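Local coordinates for importin-95 (PDB 4XRI), which probably acts as a nuclear transport receptor of the importin beta family, carrying protein cargo into the nucleus and binding a small GTPase, at residues L655-G660 with N692-L697; C668-I672 with F710-I714. The protein carries 2 engineered substitutions. All coordinates share one frame; numbering follows the deposited sequence.

Interaction 1 of 2, residues L655-G660 with N692-L697; sequences LYNALG and NFMNYL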
loop_
_atom_site.group_PDB
_atom_site.type_symbol
_atom_site.label_atom_id
_atom_site.label_comp_id
_atom_site.label_asym_id
_atom_site.label_seq_id
_atom_site.Cartn_x
_atom_site.Cartn_y
_atom_site.Cartn_z
ATOM N N LEU A 655 -14.577 18.810 18.969
ATOM C CA LEU A 655 -13.162 18.742 18.636
ATOM C C LEU A 655 -12.352 18.166 19.794
ATOM O O LEU A 655 -11.495 17.303 19.593
ATOM C CB LEU A 655 -12.637 20.129 18.261
ATOM C CG LEU A 655 -11.167 20.214 17.850
ATOM C CD1 LEU A 655 -10.867 19.212 16.751
ATOM C CD2 LEU A 655 -10.821 21.626 17.400
ATOM N N TYR A 656 -12.633 18.649 21.002
ATOM C CA TYR A 656 -11.990 18.145 22.212
ATOM C C TYR A 656 -12.160 16.635 22.348
ATOM O O TYR A 656 -11.206 15.913 22.636
ATOM C CB TYR A 656 -12.560 18.830 23.459
ATOM C CG TYR A 656 -12.323 20.319 23.533
ATOM C CD1 TYR A 656 -11.239 20.908 22.893
ATOM C CD2 TYR A 656 -13.187 21.139 24.248
ATOM C CE1 TYR A 656 -11.022 22.273 22.963
ATOM C CE2 TYR A 656 -12.980 22.503 24.324
ATOM C CZ TYR A 656 -11.898 23.063 23.681
ATOM O OH TYR A 656 -11.690 24.421 23.758
ATOM N N ASN A 657 -13.384 16.169 22.136
ATOM C CA ASN A 657 -13.716 14.763 22.322
ATOM C C ASN A 657 -13.004 13.871 21.317
ATOM O O ASN A 657 -12.566 12.770 21.650
ATOM C CB ASN A 657 -15.226 14.560 22.223
ATOM C CG ASN A 657 -15.686 13.302 22.924
ATOM O OD1 ASN A 657 -16.027 12.308 22.283
ATOM N ND2 ASN A 657 -15.686 13.335 24.254
ATOM N N ALA A 658 -12.889 14.355 20.085
ATOM C CA ALA A 658 -12.154 13.640 19.050
ATOM C C ALA A 658 -10.670 13.589 19.397
ATOM O O ALA A 658 -10.008 12.571 19.193
ATOM C CB ALA A 658 -12.366 14.297 17.694
ATOM N N LEU A 659 -10.162 14.694 19.935
ATOM C CA LEU A 659 -8.765 14.785 20.346
ATOM C C LEU A 659 -8.418 13.787 21.445
ATOM O O LEU A 659 -7.346 13.185 21.431
ATOM C CB LEU A 659 -8.439 16.203 20.827
ATOM C CG LEU A 659 -8.115 17.262 19.771
ATOM C CD1 LEU A 659 -8.026 18.633 20.421
ATOM C CD2 LEU A 659 -6.819 16.923 19.047
ATOM N N GLY A 660 -9.326 13.623 22.400
ATOM C CA GLY A 660 -9.060 12.802 23.566
ATOM C C GLY A 660 -9.285 11.315 23.362
ATOM O O GLY A 660 -8.961 10.509 24.235
ATOM N N ASN A 692 -6.987 24.445 26.310
ATOM C CA ASN A 692 -7.707 23.182 26.201
ATOM C C ASN A 692 -7.049 22.270 25.174
ATOM O O ASN A 692 -6.918 21.066 25.396
ATOM C CB ASN A 692 -9.169 23.426 25.829
ATOM C CG ASN A 692 -9.995 23.901 27.005
ATOM O OD1 ASN A 692 -9.783 23.471 28.138
ATOM N ND2 ASN A 692 -10.945 24.789 26.741
ATOM N N PHE A 693 -6.631 22.857 24.056
ATOM C CA PHE A 693 -5.904 22.126 23.026
ATOM C C PHE A 693 -4.637 21.507 23.598
ATOM O O PHE A 693 -4.407 20.306 23.456
ATOM C CB PHE A 693 -5.545 23.044 21.853
ATOM C CG PHE A 693 -6.725 23.466 21.025
ATOM C CD1 PHE A 693 -7.891 22.718 21.015
ATOM C CD2 PHE A 693 -6.666 24.614 20.253
ATOM C CE1 PHE A 693 -8.975 23.108 20.252
ATOM C CE2 PHE A 693 -7.744 25.009 19.488
ATOM C CZ PHE A 693 -8.901 24.256 19.489
ATOM N N MET A 694 -3.823 22.341 24.242
ATOM C CA MET A 694 -2.554 21.899 24.816
ATOM C C MET A 694 -2.744 20.755 25.806
ATOM O O MET A 694 -1.976 19.791 25.802
ATOM C CB MET A 694 -1.836 23.067 25.500
ATOM C CG MET A 694 -1.271 24.106 24.538
ATOM S SD MET A 694 -0.032 23.427 23.415
ATOM C CE MET A 694 1.251 22.965 24.575
ATOM N N ASN A 695 -3.765 20.863 26.650
ATOM C CA ASN A 695 -4.059 19.821 27.625
ATOM C C ASN A 695 -4.344 18.474 26.964
ATOM O O ASN A 695 -3.851 17.437 27.416
ATOM C CB ASN A 695 -5.242 20.230 28.502
ATOM C CG ASN A 695 -4.873 21.296 29.515
ATOM O OD1 ASN A 695 -3.695 21.537 29.781
ATOM N ND2 ASN A 695 -5.881 21.939 30.088
ATOM N N TYR A 696 -5.124 18.494 25.888
ATOM C CA TYR A 696 -5.430 17.268 25.156
ATOM C C TYR A 696 -4.214 16.744 24.400
ATOM O O TYR A 696 -3.952 15.539 24.386
ATOM C CB TYR A 696 -6.590 17.490 24.185
ATOM C CG TYR A 696 -7.953 17.341 24.822
ATOM C CD1 TYR A 696 -8.501 16.084 25.046
ATOM C CD2 TYR A 696 -8.691 18.454 25.201
ATOM C CE1 TYR A 696 -9.745 15.941 25.627
ATOM C CE2 TYR A 696 -9.935 18.319 25.786
ATOM C CZ TYR A 696 -10.458 17.061 25.993
ATOM O OH TYR A 696 -11.696 16.921 26.575
ATOM N N LEU A 697 -3.474 17.651 23.770
ATOM C CA LEU A 697 -2.279 17.278 23.022
ATOM C C LEU A 697 -1.220 16.679 23.942
ATOM O O LEU A 697 -0.661 15.620 23.650
ATOM C CB LEU A 697 -1.708 18.487 22.280
ATOM C CG LEU A 697 -2.579 19.088 21.173
ATOM C CD1 LEU A 697 -1.935 20.344 20.614
ATOM C CD2 LEU A 697 -2.833 18.077 20.062
#

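Interaction 2 of 2, residues C668-I672 with F710-I714; sequences CSMAI and FKPAI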
loop_
_atom_site.group_PDB
_atom_site.type_symbol
_atom_site.label_atom_id
_atom_site.label_comp_id
_atom_site.label_asym_id
_atom_site.label_seq_id
_atom_site.Cartn_x
_atom_site.Cartn_y
_atom_site.Cartn_z
ATOM N N CYS A 668 -8.821 10.816 15.573
ATOM C CA CYS A 668 -7.937 11.524 16.487
ATOM C C CYS A 668 -6.917 12.328 15.696
ATOM O O CYS A 668 -6.703 13.510 15.965
ATOM C CB CYS A 668 -7.230 10.547 17.426
ATOM S SG CYS A 668 -6.240 11.343 18.732
ATOM N N SER A 669 -6.308 11.681 14.707
ATOM C CA SER A 669 -5.357 12.346 13.821
ATOM C C SER A 669 -6.008 13.506 13.076
ATOM O O SER A 669 -5.403 14.562 12.907
ATOM C CB SER A 669 -4.756 11.350 12.824
ATOM O OG SER A 669 -3.777 10.540 13.450
ATOM N N MET A 670 -7.245 13.301 12.631
ATOM C CA MET A 670 -8.005 14.350 11.959
ATOM C C MET A 670 -8.270 15.524 12.895
ATOM O O MET A 670 -8.243 16.683 12.480
ATOM C CB MET A 670 -9.328 13.793 11.430
ATOM C CG MET A 670 -10.154 14.796 10.653
ATOM S SD MET A 670 -9.371 15.306 9.111
ATOM C CE MET A 670 -9.647 13.857 8.095
ATOM N N ALA A 671 -8.536 15.212 14.159
ATOM C CA ALA A 671 -8.790 16.233 15.167
ATOM C C ALA A 671 -7.561 17.104 15.395
ATOM O O ALA A 671 -7.671 18.321 15.529
ATOM C CB ALA A 671 -9.232 15.584 16.479
ATOM N N ILE A 672 -6.395 16.469 15.452
ATOM C CA ILE A 672 -5.136 17.186 15.617
ATOM C C ILE A 672 -4.894 18.108 14.428
ATOM O O ILE A 672 -4.456 19.244 14.588
ATOM C CB ILE A 672 -3.955 16.217 15.768
ATOM C CG1 ILE A 672 -4.161 15.328 16.996
ATOM C CG2 ILE A 672 -2.647 16.984 15.874
ATOM C CD1 ILE A 672 -3.198 14.158 17.065
ATOM N N PHE A 710 0.755 9.636 16.906
ATOM C CA PHE A 710 0.174 10.969 16.832
ATOM C C PHE A 710 1.202 12.073 17.061
ATOM O O PHE A 710 0.945 13.235 16.744
ATOM C CB PHE A 710 -0.960 11.121 17.853
ATOM C CG PHE A 710 -2.036 10.082 17.730
ATOM C CD1 PHE A 710 -2.905 10.086 16.652
ATOM C CD2 PHE A 710 -2.188 9.110 18.704
ATOM C CE1 PHE A 710 -3.897 9.130 16.541
ATOM C CE2 PHE A 710 -3.180 8.153 18.600
ATOM C CZ PHE A 710 -4.036 8.165 17.518
ATOM N N LYS A 711 2.361 11.713 17.604
ATOM C CA LYS A 711 3.339 12.711 18.040
ATOM C C LYS A 711 3.837 13.671 16.939
ATOM O O LYS A 711 3.900 14.871 17.178
ATOM C CB LYS A 711 4.543 12.028 18.687
ATOM C CG LYS A 711 5.511 13.009 19.350
ATOM C CD LYS A 711 6.666 12.310 20.053
ATOM C CE LYS A 711 6.219 11.659 21.347
ATOM N NZ LYS A 711 7.364 11.083 22.094
ATOM N N PRO A 712 4.177 13.160 15.731
ATOM C CA PRO A 712 4.638 14.104 14.700
ATOM C C PRO A 712 3.647 15.230 14.404
ATOM O O PRO A 712 4.054 16.388 14.307
ATOM C CB PRO A 712 4.821 13.210 13.466
ATOM C CG PRO A 712 5.137 11.872 14.024
ATOM C CD PRO A 712 4.302 11.765 15.269
ATOM N N ALA A 713 2.368 14.895 14.274
ATOM C CA ALA A 713 1.343 15.896 13.994
ATOM C C ALA A 713 1.091 16.784 15.212
ATOM O O ALA A 713 0.760 17.962 15.078
ATOM C CB ALA A 713 0.057 15.228 13.553
ATOM N N ILE A 714 1.253 16.211 16.400
ATOM C CA ILE A 714 1.059 16.952 17.646
ATOM C C ILE A 714 2.129 18.033 17.815
ATOM O O ILE A 714 1.845 19.144 18.271
ATOM C CB ILE A 714 1.077 16.004 18.864
ATOM C CG1 ILE A 714 -0.217 15.192 18.919
ATOM C CG2 ILE A 714 1.257 16.776 20.162
ATOM C CD1 ILE A 714 -0.230 14.144 20.009
#

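Interaction 1 of 2, residues L655-G660 with N692-L697
Tyr656 meets three side chains of 692-697 at once. Its hydroxyl accepts a hydrogen bond from the amide of Asn692, with ND2 3.1 Å from Tyr656 OH; the N-H...O angle of 142° and an oxygen tilted out of the amide plane mark this as a bent bond. The Asn692 CB methylene comes close behind the amide, 3.5 Å from Tyr656 CZ. At the ring's edge, near its plane, Tyr656 CE1 lies 3.5 Å from Phe693 CE1, with the two ring planes strongly inclined. The Tyr696 ring runs nearly parallel to that of Tyr656 but is slid so far along that they barely overlap; what it meets instead is the start of the side chain, Tyr656 CB being 3.5 Å from Tyr696 CE2. One face of Tyr696 also receives the backbone carbonyl of Tyr656, whose O stands 3.3 Å from Tyr696 CE1, toward the rim, while still accepting the helical bond from Gly660 N.

This aromatic cluster joins helices 648-660 and 690-701; the axes of the two segments approach to 9.7 Å and their directions differ by 17°, an i to i+2 pairing of nearly parallel helices within one layer of a HEAT-repeat solenoid, with helix 665-682 between them in the chain. Beneath the aromatics lie leucines. Leu655 has chi1 -179°, which swings CG away from the backbone nitrogen and lets CD2 come within 3.7 Å of Phe693 CE1, and Leu659 fits between Phe693 and Tyr696 through CD1 and CB. Further in, Val675 of helix 665-682 touches both Leu659 and Phe693, and Phe630 of helix 625-640 packs on Leu655.

Interaction 2 of 2, residues C668-I672 with F710-I714
Cys668 sets its sulfur over one face of the Phe710 ring: SG is 4.0 Å from the centroid of the Phe710 ring and only 16° off the ring normal, a sulfur-aromatic contact. The torsion explains the placement, since SG lies anti to the backbone nitrogen (chi1 -174°), which places it over the ring, while Cys668 CB stays 3.7 Å from Phe710 CE1. One residue on, Ser669 brings its hydroxyl to the edge of the same ring, near its plane, with OG 3.3 Å from Phe710 CD1; OG also makes a weak hydrogen bond to the carbonyl of Pro665, a turn earlier in the helix. Phe710 is thus met on a face and at an edge by consecutive residues of helix 665-682.

The arrangement belongs to the HEAT-repeat solenoid, in which this helix lies against the start of helix 711-725, with helix 690-701 intervening in sequence. With an alanine in place of Phe710, the Cys668 sulfur would probably lose its aromatic face and a gap would open beside Ser669. Ile672, a turn beyond Cys668, is gripped at both branches. Ile672 CD1, at the end of an extended chain (chi2 168°), reaches 3.9 Å from Phe710 CB and 3.7 Å from Ile714 CG1, whereas Ile672 CG2 turns to the backbone and side chain of Ala713, lying 3.6 Å from Ala713 O. Asn700 of helix 690-701 touches Cys668, Phe710 and Ile714, and the Phe710 amide nitrogen is hydrogen-bonded to Asn708 OD1.

Overall arrangement
The centres of the two interactions lie about 10 Å apart, on the same side of the chain's centre, and their segments alternate along the sequence: 655-660, 668-672, 692-697, 710-714. Four successive helices, 648-660, 665-682, 690-701 and 711-725, therefore pack as two interleaved pairs, each contact skipping one helix. The pairs also touch directly, Ala658 CB lying 3.6 Å from Ala671 CB and Leu659 CD2 3.6 Å from Ile672 N. Interaction 2 is the more buried and closer to the chain's centre, at about 21 Å against 30 Å. Each contact runs along one layer of the superhelical HEAT array of this flexible transport receptor, and the direct contacts between the pairs join the two layers.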